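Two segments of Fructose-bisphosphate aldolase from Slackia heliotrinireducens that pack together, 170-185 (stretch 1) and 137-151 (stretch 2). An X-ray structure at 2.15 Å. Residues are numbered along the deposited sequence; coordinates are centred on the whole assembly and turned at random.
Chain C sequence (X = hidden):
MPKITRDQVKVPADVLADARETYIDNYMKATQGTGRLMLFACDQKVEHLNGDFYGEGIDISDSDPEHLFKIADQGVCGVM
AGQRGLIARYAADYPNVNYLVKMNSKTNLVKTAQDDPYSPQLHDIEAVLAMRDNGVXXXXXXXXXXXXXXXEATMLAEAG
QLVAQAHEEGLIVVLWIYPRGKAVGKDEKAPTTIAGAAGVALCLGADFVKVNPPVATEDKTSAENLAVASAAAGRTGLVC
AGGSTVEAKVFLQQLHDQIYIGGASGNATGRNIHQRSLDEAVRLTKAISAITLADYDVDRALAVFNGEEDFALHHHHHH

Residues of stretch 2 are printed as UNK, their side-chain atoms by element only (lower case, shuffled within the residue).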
# COMPACT_ATOMS: atom_id res chain seq x y z
N GLY C 170 -10.42 13.21 -21.68
CA GLY C 170 -11.66 13.59 -22.37
C GLY C 170 -12.76 12.54 -22.30
O GLY C 170 -13.64 12.50 -23.15
N LEU C 171 -12.70 11.69 -21.27
CA LEU C 171 -13.74 10.69 -21.02
C LEU C 171 -14.74 11.24 -20.03
O LEU C 171 -14.37 11.98 -19.11
CB LEU C 171 -13.12 9.41 -20.47
CG LEU C 171 -12.19 8.61 -21.38
CD1 LEU C 171 -11.39 7.61 -20.56
CD2 LEU C 171 -12.96 7.91 -22.49
N ILE C 172 -16.01 10.89 -20.20
CA ILE C 172 -17.02 11.28 -19.22
C ILE C 172 -16.96 10.32 -18.02
O ILE C 172 -16.38 9.24 -18.11
CB ILE C 172 -18.45 11.36 -19.81
CG1 ILE C 172 -19.00 9.97 -20.13
CG2 ILE C 172 -18.48 12.27 -21.04
CD1 ILE C 172 -20.51 9.89 -20.08
N VAL C 173 -17.52 10.74 -16.89
CA VAL C 173 -17.51 9.92 -15.69
C VAL C 173 -18.89 9.84 -15.04
O VAL C 173 -19.49 10.86 -14.71
CB VAL C 173 -16.49 10.42 -14.64
CG1 VAL C 173 -16.46 9.50 -13.44
CG2 VAL C 173 -15.10 10.53 -15.26
N VAL C 174 -19.36 8.61 -14.85
CA VAL C 174 -20.59 8.35 -14.11
C VAL C 174 -20.22 7.67 -12.79
O VAL C 174 -19.55 6.64 -12.78
CB VAL C 174 -21.55 7.43 -14.90
CG1 VAL C 174 -22.85 7.22 -14.13
CG2 VAL C 174 -21.84 7.99 -16.29
N LEU C 175 -20.65 8.26 -11.68
CA LEU C 175 -20.45 7.64 -10.38
C LEU C 175 -21.76 7.06 -9.86
O LEU C 175 -22.78 7.76 -9.82
CB LEU C 175 -19.88 8.64 -9.37
CG LEU C 175 -18.49 9.22 -9.65
CD1 LEU C 175 -18.13 10.24 -8.58
CD2 LEU C 175 -17.43 8.13 -9.74
N TRP C 176 -21.74 5.78 -9.50
CA TRP C 176 -22.83 5.19 -8.74
C TRP C 176 -22.54 5.49 -7.31
O TRP C 176 -21.47 5.16 -6.81
CB TRP C 176 -22.84 3.68 -8.91
CG TRP C 176 -23.42 3.17 -10.20
CD1 TRP C 176 -24.60 2.44 -10.36
CD2 TRP C 176 -22.86 3.29 -11.55
NE1 TRP C 176 -24.80 2.13 -11.68
CE2 TRP C 176 -23.79 2.61 -12.45
CE3 TRP C 176 -21.72 3.88 -12.09
CZ2 TRP C 176 -23.58 2.52 -13.82
CZ3 TRP C 176 -21.51 3.80 -13.47
CH2 TRP C 176 -22.42 3.13 -14.32
N ILE C 177 -23.48 6.12 -6.61
CA ILE C 177 -23.25 6.40 -5.21
C ILE C 177 -24.38 5.85 -4.35
O ILE C 177 -25.48 6.41 -4.32
CB ILE C 177 -22.97 7.89 -4.93
CG1 ILE C 177 -21.79 8.38 -5.78
CG2 ILE C 177 -22.68 8.10 -3.45
CD1 ILE C 177 -21.22 9.73 -5.40
N TYR C 178 -24.09 4.74 -3.68
CA TYR C 178 -25.05 4.06 -2.83
C TYR C 178 -24.54 4.03 -1.40
O TYR C 178 -23.78 3.13 -1.03
CB TYR C 178 -25.26 2.62 -3.30
CG TYR C 178 -25.78 2.46 -4.71
CD1 TYR C 178 -26.90 3.17 -5.15
CD2 TYR C 178 -25.17 1.57 -5.59
CE1 TYR C 178 -27.39 3.01 -6.43
CE2 TYR C 178 -25.65 1.40 -6.87
CZ TYR C 178 -26.76 2.12 -7.29
OH TYR C 178 -27.23 1.94 -8.56
N PRO C 179 -24.94 5.01 -0.57
CA PRO C 179 -24.55 4.94 0.83
C PRO C 179 -24.99 3.62 1.44
O PRO C 179 -26.18 3.30 1.49
CB PRO C 179 -25.28 6.13 1.45
CG PRO C 179 -25.36 7.12 0.34
CD PRO C 179 -25.61 6.29 -0.90
N ARG C 180 -24.02 2.83 1.88
CA ARG C 180 -24.28 1.49 2.37
C ARG C 180 -23.29 1.13 3.47
O ARG C 180 -22.09 1.41 3.36
CB ARG C 180 -24.20 0.46 1.24
CG ARG C 180 -24.70 -0.92 1.63
CD ARG C 180 -24.82 -1.84 0.42
NE ARG C 180 -25.76 -1.31 -0.56
CZ ARG C 180 -25.78 -1.64 -1.85
NH1 ARG C 180 -24.89 -2.50 -2.34
NH2 ARG C 180 -26.68 -1.09 -2.66
N GLY C 181 -23.80 0.50 4.51
CA GLY C 181 -22.98 0.09 5.63
C GLY C 181 -23.75 0.08 6.93
O GLY C 181 -24.85 0.61 7.02
N LYS C 182 -23.14 -0.57 7.91
CA LYS C 182 -23.49 -0.52 9.33
C LYS C 182 -24.03 0.86 9.75
O LYS C 182 -25.08 0.95 10.39
CB LYS C 182 -22.19 -0.80 10.06
CG LYS C 182 -22.22 -1.43 11.43
CD LYS C 182 -20.79 -1.33 11.92
CE LYS C 182 -20.43 -2.42 12.91
NZ LYS C 182 -18.96 -2.58 12.96
N ALA C 183 -23.30 1.91 9.38
CA ALA C 183 -23.64 3.29 9.75
C ALA C 183 -24.88 3.82 9.04
O ALA C 183 -25.51 4.76 9.52
CB ALA C 183 -22.46 4.22 9.48
N VAL C 184 -25.22 3.22 7.91
CA VAL C 184 -26.31 3.71 7.08
C VAL C 184 -27.62 3.00 7.41
O VAL C 184 -28.57 3.63 7.86
CB VAL C 184 -25.98 3.60 5.57
CG1 VAL C 184 -27.07 4.24 4.73
CG2 VAL C 184 -24.64 4.26 5.27
N GLY C 185 -27.66 1.69 7.19
CA GLY C 185 -28.83 0.86 7.51
C GLY C 185 -30.16 1.35 6.97
O GLY C 185 -30.35 1.46 5.75
N UNK C 137 -15.04 1.81 -28.90
CA UNK C 137 -15.70 3.10 -28.71
C UNK C 137 -16.03 3.40 -27.24
O UNK C 137 -17.19 3.46 -26.84
c UNK C 137 -17.62 4.56 -29.54
c UNK C 137 -16.96 3.19 -29.60
o UNK C 137 -16.95 5.60 -29.51
n UNK C 137 -18.95 4.56 -29.53
N UNK C 138 -14.98 3.59 -26.44
CA UNK C 138 -15.13 3.90 -25.03
C UNK C 138 -15.38 5.40 -24.90
O UNK C 138 -14.55 6.21 -25.31
c UNK C 138 -14.05 3.90 -22.74
c UNK C 138 -13.89 3.50 -24.20
c UNK C 138 -13.62 2.00 -24.33
N UNK C 139 -16.53 5.76 -24.35
CA UNK C 139 -16.89 7.16 -24.20
C UNK C 139 -16.70 7.65 -22.76
O UNK C 139 -16.59 8.84 -22.51
c UNK C 139 -19.37 6.72 -23.90
c UNK C 139 -18.32 7.46 -24.72
c UNK C 139 -18.43 7.08 -26.19
N UNK C 140 -16.66 6.71 -21.81
CA UNK C 140 -16.52 7.09 -20.42
C UNK C 140 -16.24 5.96 -19.46
O UNK C 140 -16.07 4.80 -19.86
N UNK C 141 -16.21 6.32 -18.18
CA UNK C 141 -15.91 5.39 -17.11
C UNK C 141 -16.98 5.46 -16.05
O UNK C 141 -17.65 6.49 -15.88
c UNK C 141 -13.05 4.68 -18.25
c UNK C 141 -13.31 5.89 -17.36
c UNK C 141 -14.55 5.72 -16.48
c UNK C 141 -12.10 6.15 -16.47
N UNK C 142 -17.14 4.35 -15.33
CA UNK C 142 -18.05 4.27 -14.20
C UNK C 142 -17.35 3.76 -12.95
O UNK C 142 -16.39 2.99 -13.04
N UNK C 143 -17.82 4.19 -11.79
CA UNK C 143 -17.26 3.78 -10.50
C UNK C 143 -18.34 3.86 -9.43
O UNK C 143 -19.11 4.81 -9.39
c UNK C 143 -16.06 4.67 -10.13
c UNK C 143 -15.61 4.59 -7.64
c UNK C 143 -13.49 2.84 -7.99
o UNK C 143 -13.17 2.83 -5.60
c UNK C 143 -14.91 4.14 -6.54
c UNK C 143 -13.85 3.27 -6.72
c UNK C 143 -15.28 4.17 -8.94
c UNK C 143 -14.20 3.29 -9.09
N UNK C 144 -18.37 2.85 -8.55
CA UNK C 144 -19.31 2.82 -7.42
C UNK C 144 -18.66 3.20 -6.10
O UNK C 144 -17.57 2.72 -5.78
c UNK C 144 -20.91 1.37 -6.09
o UNK C 144 -20.63 1.07 -8.46
c UNK C 144 -19.93 1.41 -7.26
N UNK C 145 -19.32 4.06 -5.33
CA UNK C 145 -18.87 4.40 -3.97
C UNK C 145 -19.96 4.08 -2.97
O UNK C 145 -21.12 4.47 -3.16
c UNK C 145 -16.70 7.56 -3.82
c UNK C 145 -18.53 5.89 -3.85
c UNK C 145 -17.39 6.49 -4.66
c UNK C 145 -17.92 7.09 -5.96
N UNK C 146 -19.60 3.37 -1.90
CA UNK C 146 -20.50 3.16 -0.77
C UNK C 146 -20.12 4.12 0.35
O UNK C 146 -19.26 3.82 1.17
c UNK C 146 -22.00 -0.47 -3.03
o UNK C 146 -20.96 -2.03 -4.54
c UNK C 146 -20.63 0.70 -1.41
c UNK C 146 -19.52 0.03 -1.90
c UNK C 146 -19.63 -0.88 -2.94
c UNK C 146 -20.87 -1.12 -3.50
c UNK C 146 -20.48 1.70 -0.28
c UNK C 146 -21.87 0.44 -1.99
N UNK C 147 -20.74 5.30 0.35
CA UNK C 147 -20.53 6.26 1.42
C UNK C 147 -21.04 5.67 2.72
O UNK C 147 -22.01 4.91 2.72
c UNK C 147 -20.88 8.30 -0.19
c UNK C 147 -19.39 8.57 -0.32
c UNK C 147 -21.24 7.59 1.13
c UNK C 147 -21.68 9.59 -0.32
N UNK C 148 -20.36 5.98 3.82
CA UNK C 148 -20.77 5.48 5.13
C UNK C 148 -20.32 4.07 5.44
O UNK C 148 -20.54 3.57 6.54
N UNK C 149 -19.71 3.40 4.45
CA UNK C 149 -19.03 2.13 4.69
C UNK C 149 -17.73 2.41 5.43
O UNK C 149 -17.14 3.48 5.26
o UNK C 149 -17.86 0.31 3.55
c UNK C 149 -18.72 1.43 3.36
N UNK C 150 -17.27 1.46 6.23
CA UNK C 150 -15.96 1.59 6.88
C UNK C 150 -14.81 1.64 5.87
O UNK C 150 -13.70 2.02 6.21
o UNK C 150 -15.40 -1.11 10.13
o UNK C 150 -17.00 -0.17 11.32
c UNK C 150 -16.31 -0.26 10.28
c UNK C 150 -16.59 0.72 9.17
c UNK C 150 -15.74 0.49 7.92
N UNK C 151 -15.09 1.26 4.62
CA UNK C 151 -14.11 1.34 3.55
C UNK C 151 -14.33 2.54 2.62
O UNK C 151 -13.74 2.61 1.54
c UNK C 151 -12.60 -1.50 4.13
c UNK C 151 -12.40 -2.62 4.93
c UNK C 151 -14.92 -2.02 3.96
c UNK C 151 -14.07 0.03 2.76
c UNK C 151 -13.86 -1.18 3.63
o UNK C 151 -13.32 -4.55 6.03
c UNK C 151 -14.74 -3.13 4.76
c UNK C 151 -13.49 -3.43 5.24
O HOH W 1 -20.83 1.66 8.41

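Position 137 has two carbons, the second carrying one oxygen and one nitrogen, and it stays out of reach of stretch 1: Asn137. At 138 one carbon carries two more, a beta-branched valine; Val138 CG1 lies 4.2 Å from Leu171 CD2. Position 139 has the same three-carbon fork and is Val139, whose carbonyl O opens the ladder by accepting from Ile172 N at 3.1 Å.

Position 140 has no side-chain atoms. It pairs with Ile172, and an ideal CB would sit 2.5 Å from Ile172 CG1, a clash, so the isoleucine fills the space over Gly140. At 141 four carbons fork at the second; one end meets Leu171, giving Leu141, with CD2 4.1 Å from Leu171 CD1. Position 142 is bare again. A CB here would fall 2.6 Å from Trp176 CZ3, while the actual CA rests 3.6 Å from that atom, at the indole edge: Gly142.

Position 143 shows one carbon, then a six-carbon ring bearing an oxygen. Its CB touches Leu175 CD2 at 3.7 Å while the ring leads away, as Tyr143. At 144 one carbon carries an oxygen and a carbon, the threonine pattern; Thr144 OG1 lies 3.4 Å from Trp176 CB and is hydrogen-bonded elsewhere in the structure. Position 145, four carbons forked at the second, is Leu145, its CD1 4.0 Å from Leu175 CD2 and 4.1 Å from Ile177 CG1.

Position 146 has another oxygen-bearing ring, packed near Tyr178 and Arg180: Tyr146, whose CE1 lies over one guanidinium face, 3.6 Å from Arg180 NH1. At 147 a four-carbon fork reaches Ile177; this is Leu147, CD1 to Ile177 CG2 3.6 Å. Position 148 lacks a side chain, has positive phi, and would put a CB 2.7 Å from Val184 CG2: Gly148, inside a type II turn.

Position 149, one carbon and one oxygen, is Ser149; its OG accepts from the backbone N of position 151 at 3.1 Å. Position 150 has three carbons, the last with two oxygens: Glu150, whose OE2 forms a salt bridge with Lys182 NZ at 3.5 Å. The remaining oxygen-bearing ring, at 151, misses stretch 1; Tyr151 is an N-cap residue.

The contact works as a parallel ladder, with backbone bonds running from Ile172 to Tyr178 and a further one from Arg180 N to Leu147 O at 3.0 Å. Leucines interlock on one face; on the other, glycines make room for Ile172 and Trp176. Beyond the strands, one water links Gly148 O and Ala183 N, each at 2.7 Å.

Stretch 2 (137-151) NVVGLGYTLYLGSEY
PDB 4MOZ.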